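Local atomic coordinates of DNA repair protein RAD2 (Saccharomyces cerevisiae, PDB entry 4Q0W), a protein that cuts DNA as a magnesium-binding endonuclease and is essential for the incision step in the excision repair of damaged DNA. Residues K83-T86 with I87-R90; K249-P253 with V254-E258; I257-I260 with A261-N265; G264-K267 with N268-D271; I302-D305 with D306-S310. All coordinates share one frame; numbering follows the deposited sequence.

The five contacts follow one another along the chain, each between neighbouring turns or across a bend. Contact 1 stands apart, in the N-domain on helix 81-98; its centre is about 17 Å from that of contact 5 and about 26 Å from that of contact 3. Contacts 2, 3 and 4 run through helix 253-263 into helix 266-278, with successive centres about 10 and 8 Å apart; contacts 2 and 3 share I257 and E258, contacts 3 and 4 G264 and N265. Contact 5, the loop after helix 288-299, returns to touch contacts 2 and 4. Together they link the potassium- and DNA-binding turn of contact 2 to helices behind it, while contact 1 lies nearer the bound calcium ion.

Contact 1 (K83-T86 with I87-R90); sequences KRET and IRQR
K83 and I87 meet one turn apart, with I87 N donating to K83 O at 3.0 Å and the two side chains alongside each other. I87 CD1 rests 3.6 Å from K83 CG, and the extended K83 chain runs on past the same methyl, which also meets K83 CE. At I87, an alanine is likely to leave a gap beside K83 CG and CE, removing one of the supports of that chain. The next three carbonyls are satisfied in the same helical way: R84 O by R88 N, E85 O by Q89 N, and T86 O by R90 N at 2.9 Å. All this belongs to helix 81-98 of the N-domain, where K83 touches E171 and stands about 4 Å from the bound calcium ion. T86 O has a second donor in N246 ND2, and T86 OG1 bonds back to L82 O. The R90 guanidinium is likewise held elsewhere, its NH2 on S242 O. Toward solvent, E85 CG lies over one face of the R88 guanidinium, 3.6 Å above its plane, whereas the carboxylate does not meet an N-H directly. A water joins them instead, donating to E85 OE1 at 2.9 Å and accepting from R88 NH1 at 3.2 Å.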
# COMPACT_ATOMS: atom_id res chain seq x y z
N LYS A 83 18.27 15.05 -16.17
CA LYS A 83 18.37 13.91 -15.26
C LYS A 83 19.15 14.25 -13.99
O LYS A 83 18.70 13.96 -12.88
CB LYS A 83 19.03 12.72 -15.98
CG LYS A 83 19.15 11.46 -15.10
CD LYS A 83 19.44 10.20 -15.94
CE LYS A 83 19.52 8.94 -15.07
NZ LYS A 83 19.96 7.75 -15.86
N ARG A 84 20.31 14.88 -14.15
CA ARG A 84 21.12 15.25 -12.99
C ARG A 84 20.32 16.16 -12.07
O ARG A 84 20.34 16.00 -10.84
CB ARG A 84 22.44 15.92 -13.44
CG ARG A 84 23.43 16.19 -12.29
CD ARG A 84 24.84 16.51 -12.80
NE ARG A 84 24.83 17.40 -13.96
CZ ARG A 84 24.80 18.73 -13.90
NH1 ARG A 84 24.79 19.44 -15.02
NH2 ARG A 84 24.77 19.35 -12.72
N GLU A 85 19.58 17.09 -12.67
CA GLU A 85 18.78 18.03 -11.88
C GLU A 85 17.63 17.34 -11.17
O GLU A 85 17.40 17.57 -9.98
CB GLU A 85 18.27 19.16 -12.78
CG GLU A 85 19.39 20.08 -13.29
CD GLU A 85 18.93 21.03 -14.37
OE1 GLU A 85 19.67 22.00 -14.66
OE2 GLU A 85 17.84 20.80 -14.94
N THR A 86 16.90 16.49 -11.90
CA THR A 86 15.75 15.77 -11.33
C THR A 86 16.17 14.93 -10.13
O THR A 86 15.58 15.01 -9.05
CB THR A 86 15.12 14.80 -12.36
OG1 THR A 86 14.65 15.53 -13.51
CG2 THR A 86 13.95 14.02 -11.71
N ILE A 87 17.19 14.11 -10.33
CA ILE A 87 17.66 13.20 -9.29
C ILE A 87 18.19 13.95 -8.06
O ILE A 87 17.87 13.58 -6.92
CB ILE A 87 18.74 12.26 -9.84
CG1 ILE A 87 18.15 11.36 -10.92
CG2 ILE A 87 19.37 11.43 -8.70
CD1 ILE A 87 19.18 10.49 -11.62
N ARG A 88 18.99 14.99 -8.28
CA ARG A 88 19.53 15.72 -7.14
C ARG A 88 18.39 16.38 -6.35
O ARG A 88 18.42 16.40 -5.11
CB ARG A 88 20.60 16.74 -7.57
CG ARG A 88 20.05 18.02 -8.20
CD ARG A 88 21.16 18.94 -8.71
NE ARG A 88 20.60 20.21 -9.18
CZ ARG A 88 21.16 20.97 -10.11
NH1 ARG A 88 22.30 20.60 -10.68
NH2 ARG A 88 20.57 22.10 -10.49
N GLN A 89 17.38 16.89 -7.05
CA GLN A 89 16.26 17.53 -6.36
C GLN A 89 15.46 16.49 -5.57
O GLN A 89 15.02 16.75 -4.45
CB GLN A 89 15.37 18.29 -7.34
CG GLN A 89 16.02 19.58 -7.83
CD GLN A 89 15.38 20.15 -9.07
OE1 GLN A 89 14.26 19.75 -9.46
NE2 GLN A 89 16.07 21.09 -9.71
N ARG A 90 15.30 15.31 -6.16
CA ARG A 90 14.60 14.22 -5.48
C ARG A 90 15.29 13.93 -4.14
O ARG A 90 14.65 13.87 -3.09
CB ARG A 90 14.56 12.98 -6.37
CG ARG A 90 13.97 11.71 -5.75
CD ARG A 90 14.08 10.54 -6.74
NE ARG A 90 13.29 10.80 -7.94
CZ ARG A 90 13.57 10.31 -9.15
NH1 ARG A 90 14.63 9.53 -9.34
NH2 ARG A 90 12.78 10.61 -10.18
O HOH W 1 22.36 21.88 -13.66

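Contact 2 (K249-P253 with V254-E258); sequences KGMGP and VSSIE. With K (potassium ion), chain F; nucleotides of chain D.
S256 grips G252 O twice, through backbone and side chain. Its N lies 2.9 Å from G252 O, nearly in line with that carbonyl, while its OG donates to the same oxygen at 2.8 Å from above the carbonyl plane. OG sits beside its own backbone N (chi1 -62°), which brings both donors onto one acceptor. One residue on, I257 N donates to P253 O at 3.2 Å. These bonds start helix 253-263 with G252 as N-cap, in the turn of the helix-two-turn-helix motif by which XPG/RAD2 nucleases hold duplex DNA and a potassium ion. Phosphate bonds come second. V254 N donates to DA9 OP2 of chain D, and S255 N to DA9 OP1 at 3.0 Å; the start of the helix would probably add a favourable dipole. G250 N donates to DC10 OP1 of chain D at 2.7 Å. G252 leaves room for DA9 of chain D, where a beta carbon would collide with O5'. Third is metal coordination: M251 O binds potassium at 3.1 Å; DC10 OP2 of chain D, three closer waters and L248 O are also ligands. In apolar packing, bent M251 brings CE to 3.8 Å from S255 CB.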
# COMPACT_ATOMS: atom_id res chain seq x y z
N LYS A 249 2.79 14.22 -6.40
CA LYS A 249 2.40 13.45 -5.22
C LYS A 249 0.97 12.94 -5.38
O LYS A 249 0.09 13.66 -5.86
CB LYS A 249 2.52 14.30 -3.95
CG LYS A 249 1.99 13.59 -2.70
CD LYS A 249 2.13 14.44 -1.45
CE LYS A 249 1.61 13.67 -0.24
NZ LYS A 249 1.65 14.50 1.00
N GLY A 250 0.75 11.69 -5.00
CA GLY A 250 -0.58 11.12 -5.07
C GLY A 250 -0.90 10.49 -6.41
O GLY A 250 -1.90 9.77 -6.53
N MET A 251 -0.08 10.75 -7.43
CA MET A 251 -0.33 10.15 -8.73
C MET A 251 0.39 8.81 -8.92
O MET A 251 1.56 8.75 -9.30
CB MET A 251 0.04 11.11 -9.87
CG MET A 251 -0.79 12.39 -9.91
SD MET A 251 -2.49 12.14 -10.50
CE MET A 251 -3.36 12.30 -8.93
N GLY A 252 -0.34 7.72 -8.68
CA GLY A 252 0.14 6.39 -9.02
C GLY A 252 -0.42 5.99 -10.37
O GLY A 252 -1.07 6.80 -11.03
N PRO A 253 -0.19 4.72 -10.78
CA PRO A 253 -0.59 4.29 -12.12
C PRO A 253 -2.09 4.40 -12.36
O PRO A 253 -2.49 4.68 -13.49
CB PRO A 253 -0.14 2.82 -12.18
CG PRO A 253 0.05 2.41 -10.74
CD PRO A 253 0.46 3.65 -10.01
N VAL A 254 -2.90 4.20 -11.32
CA VAL A 254 -4.34 4.27 -11.49
C VAL A 254 -4.79 5.70 -11.76
O VAL A 254 -5.47 5.98 -12.75
CB VAL A 254 -5.10 3.78 -10.25
CG1 VAL A 254 -6.61 3.92 -10.46
CG2 VAL A 254 -4.73 2.34 -9.93
N SER A 255 -4.40 6.61 -10.87
CA SER A 255 -4.83 8.00 -10.97
C SER A 255 -4.26 8.66 -12.22
O SER A 255 -4.93 9.49 -12.85
CB SER A 255 -4.41 8.77 -9.72
OG SER A 255 -4.70 8.04 -8.55
N SER A 256 -3.03 8.29 -12.59
CA SER A 256 -2.37 8.93 -13.72
C SER A 256 -3.05 8.56 -15.03
O SER A 256 -3.30 9.42 -15.88
CB SER A 256 -0.89 8.55 -13.76
OG SER A 256 -0.24 9.01 -12.59
N ILE A 257 -3.38 7.28 -15.18
CA ILE A 257 -4.12 6.82 -16.35
C ILE A 257 -5.48 7.53 -16.42
O ILE A 257 -5.90 7.95 -17.50
CB ILE A 257 -4.31 5.28 -16.34
CG1 ILE A 257 -2.99 4.59 -16.66
CG2 ILE A 257 -5.34 4.84 -17.40
CD1 ILE A 257 -2.47 4.92 -18.06
N GLU A 258 -6.15 7.68 -15.28
CA GLU A 258 -7.45 8.35 -15.25
C GLU A 258 -7.34 9.80 -15.74
O GLU A 258 -8.17 10.26 -16.54
CB GLU A 258 -8.05 8.33 -13.85
CG GLU A 258 -8.61 6.98 -13.43
CD GLU A 258 -9.01 6.93 -11.96
OE1 GLU A 258 -8.85 7.96 -11.26
OE2 GLU A 258 -9.49 5.87 -11.51
K K F . 3.86 9.93 -7.57
P DA D 9 -2.77 5.21 -7.50
OP1 DA D 9 -2.91 6.46 -8.30
OP2 DA D 9 -2.30 3.97 -8.17
O5' DA D 9 -1.85 5.51 -6.23
C5' DA D 9 -2.21 6.58 -5.36
C4' DA D 9 -1.20 6.70 -4.24
O4' DA D 9 -1.26 5.51 -3.39
C3' DA D 9 0.26 6.82 -4.67
O3' DA D 9 0.79 7.90 -3.92
C2' DA D 9 0.90 5.48 -4.29
C1' DA D 9 0.06 5.08 -3.08
N9 DA D 9 -0.09 3.66 -2.83
C8 DA D 9 -0.53 2.71 -3.71
N7 DA D 9 -0.58 1.50 -3.20
C5 DA D 9 -0.15 1.67 -1.89
C6 DA D 9 0.03 0.76 -0.83
N6 DA D 9 -0.24 -0.55 -0.96
N1 DA D 9 0.48 1.25 0.35
C2 DA D 9 0.74 2.57 0.45
N3 DA D 9 0.62 3.52 -0.49
C4 DA D 9 0.16 3.00 -1.64
P DC D 10 2.28 8.44 -4.19
OP1 DC D 10 2.26 9.87 -3.77
OP2 DC D 10 2.73 8.06 -5.55
O5' DC D 10 3.17 7.62 -3.15
C5' DC D 10 2.85 7.85 -1.79
C4' DC D 10 3.77 7.02 -0.92
O4' DC D 10 3.37 5.63 -0.97
C3' DC D 10 5.25 7.07 -1.31
O3' DC D 10 5.90 7.53 -0.14
C2' DC D 10 5.59 5.62 -1.69
C1' DC D 10 4.53 4.83 -0.91
N1 DC D 10 4.07 3.51 -1.43
C2 DC D 10 4.13 2.41 -0.56
O2 DC D 10 4.58 2.58 0.58
N3 DC D 10 3.71 1.20 -0.99
C4 DC D 10 3.23 1.07 -2.23
N4 DC D 10 2.83 -0.15 -2.59
C5 DC D 10 3.16 2.18 -3.13
C6 DC D 10 3.58 3.38 -2.70
P DG D 8 -8.24 1.23 -7.01
OP1 DG D 8 -8.99 1.94 -8.09
OP2 DG D 8 -7.74 -0.15 -7.19
O5' DG D 8 -6.97 2.11 -6.58
C5' DG D 8 -7.20 3.46 -6.24
C4' DG D 8 -5.93 3.99 -5.63
O4' DG D 8 -5.74 3.41 -4.31
C3' DG D 8 -4.67 3.70 -6.45
O3' DG D 8 -4.24 4.98 -6.87
C2' DG D 8 -3.74 2.96 -5.48
C1' DG D 8 -4.36 3.27 -4.11
N9 DG D 8 -4.15 2.24 -3.10
C8 DG D 8 -4.40 0.89 -3.15
N7 DG D 8 -4.09 0.26 -2.05
C5 DG D 8 -3.61 1.27 -1.21
C6 DG D 8 -3.13 1.21 0.12
O6 DG D 8 -3.03 0.21 0.84
N1 DG D 8 -2.74 2.46 0.59
C2 DG D 8 -2.81 3.63 -0.14
N2 DG D 8 -2.40 4.76 0.45
N3 DG D 8 -3.27 3.70 -1.39
C4 DG D 8 -3.64 2.48 -1.85
O HOH W 2 4.98 7.88 -8.77
O HOH W 3 5.57 10.72 -5.83
O HOH W 4 6.18 10.63 -8.47

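Contact 3 (I257-I260 with A261-N265); sequences IEVI and AEFGN
V259 and F263 stand one turn apart on helix 253-263, and the ring of F263 is turned so that its rim comes toward V259. The carbonyl oxygen of V259 lies at the ring edge, near its plane, 3.4 Å from F263 CD2. The same oxygen accepts the backbone N of F263 at 2.9 Å. The phenyl group reaches back along the helix because its CG sits beside the backbone N (chi1 -61°), opposite the carbonyl carbon. Its CD2 also approaches V259 CG1, 4.3 Å away, a loose apolar touch. The ring also meets those of W272 and F269, at intermediate angles, and it lies against L293 of helix 288-299. I260 faces elsewhere, packing on L236 and L266; its CG2 comes within 4.1 Å of G264 O. On the outer side A261 CB rides over I257 O at 3.4 Å. The side chains of E258 and E262 both lead away to F289 rather than to each other. Backbone bonds of the ordinary helical kind join I257 O to A261 N and E258 O to E262 N. The final one is bent: G264 N donates to I260 O at 2.8 Å from above the carbonyl plane. G264 then forms a classic gamma turn (phi 83°, psi -50°), where a beta carbon would collide with the oxygen of F263; a weak bond from N265 N to F263 O closes it. Such a glycine-terminated end lets helix 253-263 of the helix-two-turn-helix region pass into helix 266-278 after only two linking residues.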
# COMPACT_ATOMS: atom_id res chain seq x y z
N ILE A 257 -3.38 7.28 -15.18
CA ILE A 257 -4.12 6.82 -16.35
C ILE A 257 -5.48 7.53 -16.42
O ILE A 257 -5.90 7.95 -17.50
CB ILE A 257 -4.31 5.28 -16.34
CG1 ILE A 257 -2.99 4.59 -16.66
CG2 ILE A 257 -5.34 4.84 -17.40
CD1 ILE A 257 -2.47 4.92 -18.06
N GLU A 258 -6.15 7.68 -15.28
CA GLU A 258 -7.45 8.35 -15.25
C GLU A 258 -7.34 9.80 -15.74
O GLU A 258 -8.17 10.26 -16.54
CB GLU A 258 -8.05 8.33 -13.85
CG GLU A 258 -8.61 6.98 -13.43
CD GLU A 258 -9.01 6.93 -11.96
OE1 GLU A 258 -8.85 7.96 -11.26
OE2 GLU A 258 -9.49 5.87 -11.51
N VAL A 259 -6.31 10.51 -15.28
CA VAL A 259 -6.09 11.89 -15.71
C VAL A 259 -5.94 12.00 -17.23
O VAL A 259 -6.56 12.86 -17.88
CB VAL A 259 -4.85 12.49 -15.01
CG1 VAL A 259 -4.39 13.76 -15.71
CG2 VAL A 259 -5.15 12.77 -13.54
N ILE A 260 -5.12 11.14 -17.82
CA ILE A 260 -4.92 11.20 -19.26
C ILE A 260 -6.21 10.85 -20.00
O ILE A 260 -6.57 11.48 -20.99
CB ILE A 260 -3.78 10.25 -19.70
CG1 ILE A 260 -2.48 10.65 -19.02
CG2 ILE A 260 -3.62 10.25 -21.22
CD1 ILE A 260 -2.06 12.09 -19.27
N ALA A 261 -6.93 9.85 -19.50
CA ALA A 261 -8.19 9.44 -20.12
C ALA A 261 -9.25 10.54 -20.04
O ALA A 261 -9.93 10.83 -21.03
CB ALA A 261 -8.71 8.15 -19.47
N GLU A 262 -9.38 11.16 -18.88
CA GLU A 262 -10.45 12.13 -18.68
C GLU A 262 -10.14 13.50 -19.29
O GLU A 262 -11.05 14.16 -19.78
CB GLU A 262 -10.80 12.26 -17.20
CG GLU A 262 -12.30 12.46 -16.93
CD GLU A 262 -13.11 11.17 -17.10
OE1 GLU A 262 -14.14 11.02 -16.41
OE2 GLU A 262 -12.72 10.31 -17.93
N PHE A 263 -8.88 13.93 -19.28
CA PHE A 263 -8.53 15.26 -19.80
C PHE A 263 -7.85 15.27 -21.17
O PHE A 263 -7.75 16.33 -21.82
CB PHE A 263 -7.70 16.03 -18.75
CG PHE A 263 -8.44 16.25 -17.47
CD1 PHE A 263 -9.34 17.30 -17.34
CD2 PHE A 263 -8.27 15.39 -16.39
CE1 PHE A 263 -10.05 17.50 -16.16
CE2 PHE A 263 -8.97 15.58 -15.20
CZ PHE A 263 -9.86 16.65 -15.09
N GLY A 264 -7.37 14.12 -21.62
CA GLY A 264 -6.69 14.06 -22.90
C GLY A 264 -5.22 14.44 -22.81
O GLY A 264 -4.35 13.71 -23.32
N ASN A 265 -4.94 15.58 -22.19
CA ASN A 265 -3.56 16.01 -21.98
C ASN A 265 -3.39 16.88 -20.73
O ASN A 265 -4.38 17.31 -20.13
CB ASN A 265 -2.97 16.69 -23.23
CG ASN A 265 -3.61 18.06 -23.53
OD1 ASN A 265 -3.95 18.84 -22.63
ND2 ASN A 265 -3.75 18.35 -24.82

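Contact 4 (G264-K267 with N268-D271); sequences GNLK and NFKD
N265 accepts the backbone N of N268 through its side-chain OD1, in a 2.8 Å bond with an N-H...O angle of 173° that is also almost collinear with the amide C=O. This is a textbook N-cap. The side chain of N265 takes the position between its own backbone N and carbonyl carbon (chi1 69°), which folds OD1 over the first turn of helix 266-278. Its backbone O is used too, receiving F269 N at 3.1 Å in the carbonyl plane. With a leucine in its place, N268 N would probably be left without its capping acceptor, and the start of the helix would be less firmly fixed. A water ties the two asparagines together, accepting from N265 ND2 and donating to N268 OD1 at 2.6 Å, while N268 ND2 is held by F263 O. The two amide planes lie 45° apart, neither stacked nor perpendicular. Further along, L266 O takes K270 N, and K267 O takes D271 N at 2.8 Å. The K267 chain bends at chi2 and chi4 and comes across D271, forming a rather long salt bridge of 3.4 Å between NZ and OD2 at the exposed side. On the buried side L266 CD2 and F269 CD2 approach to 4.4 Å. L266 packs on Q238 and L239 of helix 230-240 and on I260 of helix 253-263, its backbone N bonded to E235 OE1. F269 faces L293 and L297 of helix 288-299 and V259 of helix 253-263, with L304 and F308 covering it from the following loop.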
# COMPACT_ATOMS: atom_id res chain seq x y z
N GLY A 264 -7.37 14.12 -21.62
CA GLY A 264 -6.69 14.06 -22.90
C GLY A 264 -5.22 14.44 -22.81
O GLY A 264 -4.35 13.71 -23.32
N ASN A 265 -4.94 15.58 -22.19
CA ASN A 265 -3.56 16.01 -21.98
C ASN A 265 -3.39 16.88 -20.73
O ASN A 265 -4.38 17.31 -20.13
CB ASN A 265 -2.97 16.69 -23.23
CG ASN A 265 -3.61 18.06 -23.53
OD1 ASN A 265 -3.95 18.84 -22.63
ND2 ASN A 265 -3.75 18.35 -24.82
N LEU A 266 -2.14 17.15 -20.37
CA LEU A 266 -1.82 17.82 -19.11
C LEU A 266 -2.20 19.30 -19.11
O LEU A 266 -2.49 19.86 -18.06
CB LEU A 266 -0.32 17.68 -18.81
CG LEU A 266 0.16 16.24 -18.59
CD1 LEU A 266 1.63 16.21 -18.21
CD2 LEU A 266 -0.68 15.54 -17.52
N LYS A 267 -2.17 19.93 -20.28
CA LYS A 267 -2.58 21.33 -20.40
C LYS A 267 -4.06 21.45 -20.04
O LYS A 267 -4.46 22.32 -19.24
CB LYS A 267 -2.32 21.88 -21.81
CG LYS A 267 -2.93 23.29 -22.04
CD LYS A 267 -2.26 24.36 -21.16
CE LYS A 267 -2.94 25.74 -21.30
NZ LYS A 267 -3.32 26.09 -22.71
N ASN A 268 -4.87 20.57 -20.62
CA ASN A 268 -6.29 20.52 -20.30
C ASN A 268 -6.53 20.23 -18.82
O ASN A 268 -7.43 20.81 -18.20
CB ASN A 268 -7.03 19.51 -21.19
CG ASN A 268 -6.88 19.82 -22.67
OD1 ASN A 268 -6.45 20.92 -23.04
ND2 ASN A 268 -7.22 18.86 -23.53
N PHE A 269 -5.74 19.32 -18.27
CA PHE A 269 -5.84 18.98 -16.85
C PHE A 269 -5.49 20.23 -16.02
O PHE A 269 -6.25 20.60 -15.11
CB PHE A 269 -4.91 17.78 -16.56
CG PHE A 269 -4.68 17.47 -15.10
CD1 PHE A 269 -5.74 17.24 -14.23
CD2 PHE A 269 -3.38 17.37 -14.60
CE1 PHE A 269 -5.50 16.94 -12.87
CE2 PHE A 269 -3.13 17.07 -13.25
CZ PHE A 269 -4.19 16.85 -12.39
N LYS A 270 -4.38 20.88 -16.34
CA LYS A 270 -3.96 22.07 -15.60
C LYS A 270 -5.03 23.15 -15.65
O LYS A 270 -5.44 23.68 -14.62
CB LYS A 270 -2.64 22.64 -16.13
CG LYS A 270 -2.27 23.97 -15.44
CD LYS A 270 -0.88 24.46 -15.82
CE LYS A 270 -0.80 24.93 -17.27
NZ LYS A 270 0.61 25.33 -17.63
N ASP A 271 -5.50 23.46 -16.86
CA ASP A 271 -6.53 24.49 -17.03
C ASP A 271 -7.76 24.16 -16.18
O ASP A 271 -8.29 25.03 -15.46
CB ASP A 271 -6.91 24.65 -18.51
CG ASP A 271 -5.81 25.31 -19.33
OD1 ASP A 271 -4.91 25.96 -18.74
OD2 ASP A 271 -5.83 25.18 -20.58
O HOH W 5 -5.01 21.34 -25.15

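Contact 5 (I302-D305 with D306-S310); sequences IILD and DDFPS
D305 O accepts F308 N at 3.0 Å, closing a type I beta turn from D305 to F308. The donor stands well above the carbonyl plane, 54° out of it, and the same oxygen is gripped a second time by K270 NZ of helix 266-278. That ammonium also bonds F308 O, and would probably ease the dipoles of the two carbonyls it holds. An Asx turn is superposed on the beta turn: D305 OD1 takes D307 N at 2.9 Å, approached from above the carboxylate plane. A chi1 of 54° tucks the D305 carboxylate in beside its own main chain, within range of D307 N, and leaves OD1 3.4 Å from D307 CB. The peptide bond before P309 is cis, and S310 then caps helix 311-318 through OG to V313 N. Inward of the turn, L304 and F308 run alongside each other in the same direction. L304 packs on Y273 and F308 on L266 and L239, with L248 touching both. Between the two, a CH-pi contact places L304 CD2 3.7 Å from the centroid of the F308 ring, only 4° off its normal, so that this methyl is almost equidistant from all six ring carbons.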
# COMPACT_ATOMS: atom_id res chain seq x y z
N ILE A 302 -1.00 20.46 -4.51
CA ILE A 302 -0.48 20.40 -5.87
C ILE A 302 -0.50 21.79 -6.50
O ILE A 302 -1.49 22.51 -6.40
CB ILE A 302 -1.29 19.43 -6.76
CG1 ILE A 302 -1.25 18.00 -6.19
CG2 ILE A 302 -0.76 19.45 -8.20
CD1 ILE A 302 0.15 17.39 -6.15
N ILE A 303 0.60 22.16 -7.13
CA ILE A 303 0.71 23.41 -7.85
C ILE A 303 1.04 23.08 -9.30
O ILE A 303 2.05 22.43 -9.57
CB ILE A 303 1.85 24.28 -7.28
CG1 ILE A 303 1.58 24.61 -5.81
CG2 ILE A 303 2.01 25.57 -8.10
CD1 ILE A 303 2.81 25.15 -5.09
N LEU A 304 0.18 23.50 -10.22
CA LEU A 304 0.47 23.30 -11.64
C LEU A 304 0.72 24.66 -12.28
O LEU A 304 -0.21 25.46 -12.49
CB LEU A 304 -0.68 22.58 -12.34
CG LEU A 304 -1.14 21.31 -11.60
CD1 LEU A 304 -2.36 20.71 -12.29
CD2 LEU A 304 -0.00 20.28 -11.57
N ASP A 305 1.99 24.92 -12.58
CA ASP A 305 2.44 26.22 -13.06
C ASP A 305 2.82 26.13 -14.54
O ASP A 305 2.38 25.21 -15.23
CB ASP A 305 3.61 26.70 -12.21
CG ASP A 305 4.75 25.67 -12.14
OD1 ASP A 305 4.94 24.89 -13.10
OD2 ASP A 305 5.49 25.67 -11.13
N ASP A 306 3.65 27.06 -15.01
CA ASP A 306 4.01 27.11 -16.43
C ASP A 306 5.00 26.02 -16.84
O ASP A 306 5.25 25.80 -18.02
CB ASP A 306 4.57 28.49 -16.80
CG ASP A 306 3.54 29.58 -16.63
OD1 ASP A 306 2.40 29.40 -17.11
OD2 ASP A 306 3.85 30.60 -15.99
N ASP A 307 5.58 25.35 -15.85
CA ASP A 307 6.43 24.21 -16.16
C ASP A 307 5.58 22.94 -16.27
O ASP A 307 6.12 21.84 -16.40
CB ASP A 307 7.52 24.04 -15.10
CG ASP A 307 8.66 23.15 -15.57
OD1 ASP A 307 8.95 23.14 -16.79
OD2 ASP A 307 9.26 22.45 -14.72
N PHE A 308 4.26 23.09 -16.24
CA PHE A 308 3.42 21.91 -16.30
C PHE A 308 2.38 22.03 -17.40
O PHE A 308 1.50 22.87 -17.32
CB PHE A 308 2.73 21.67 -14.95
CG PHE A 308 1.98 20.38 -14.88
CD1 PHE A 308 0.66 20.28 -15.33
CD2 PHE A 308 2.59 19.25 -14.36
CE1 PHE A 308 -0.02 19.09 -15.27
CE2 PHE A 308 1.91 18.05 -14.29
CZ PHE A 308 0.61 17.97 -14.74
N PRO A 309 2.47 21.18 -18.44
CA PRO A 309 3.54 20.21 -18.65
C PRO A 309 4.86 20.91 -19.03
O PRO A 309 4.86 22.10 -19.37
CB PRO A 309 3.03 19.38 -19.82
CG PRO A 309 2.18 20.37 -20.61
CD PRO A 309 1.51 21.21 -19.55
N SER A 310 5.96 20.17 -18.94
CA SER A 310 7.28 20.74 -19.16
C SER A 310 7.74 20.48 -20.58
O SER A 310 7.83 19.32 -21.01
CB SER A 310 8.28 20.14 -18.17
OG SER A 310 9.62 20.42 -18.56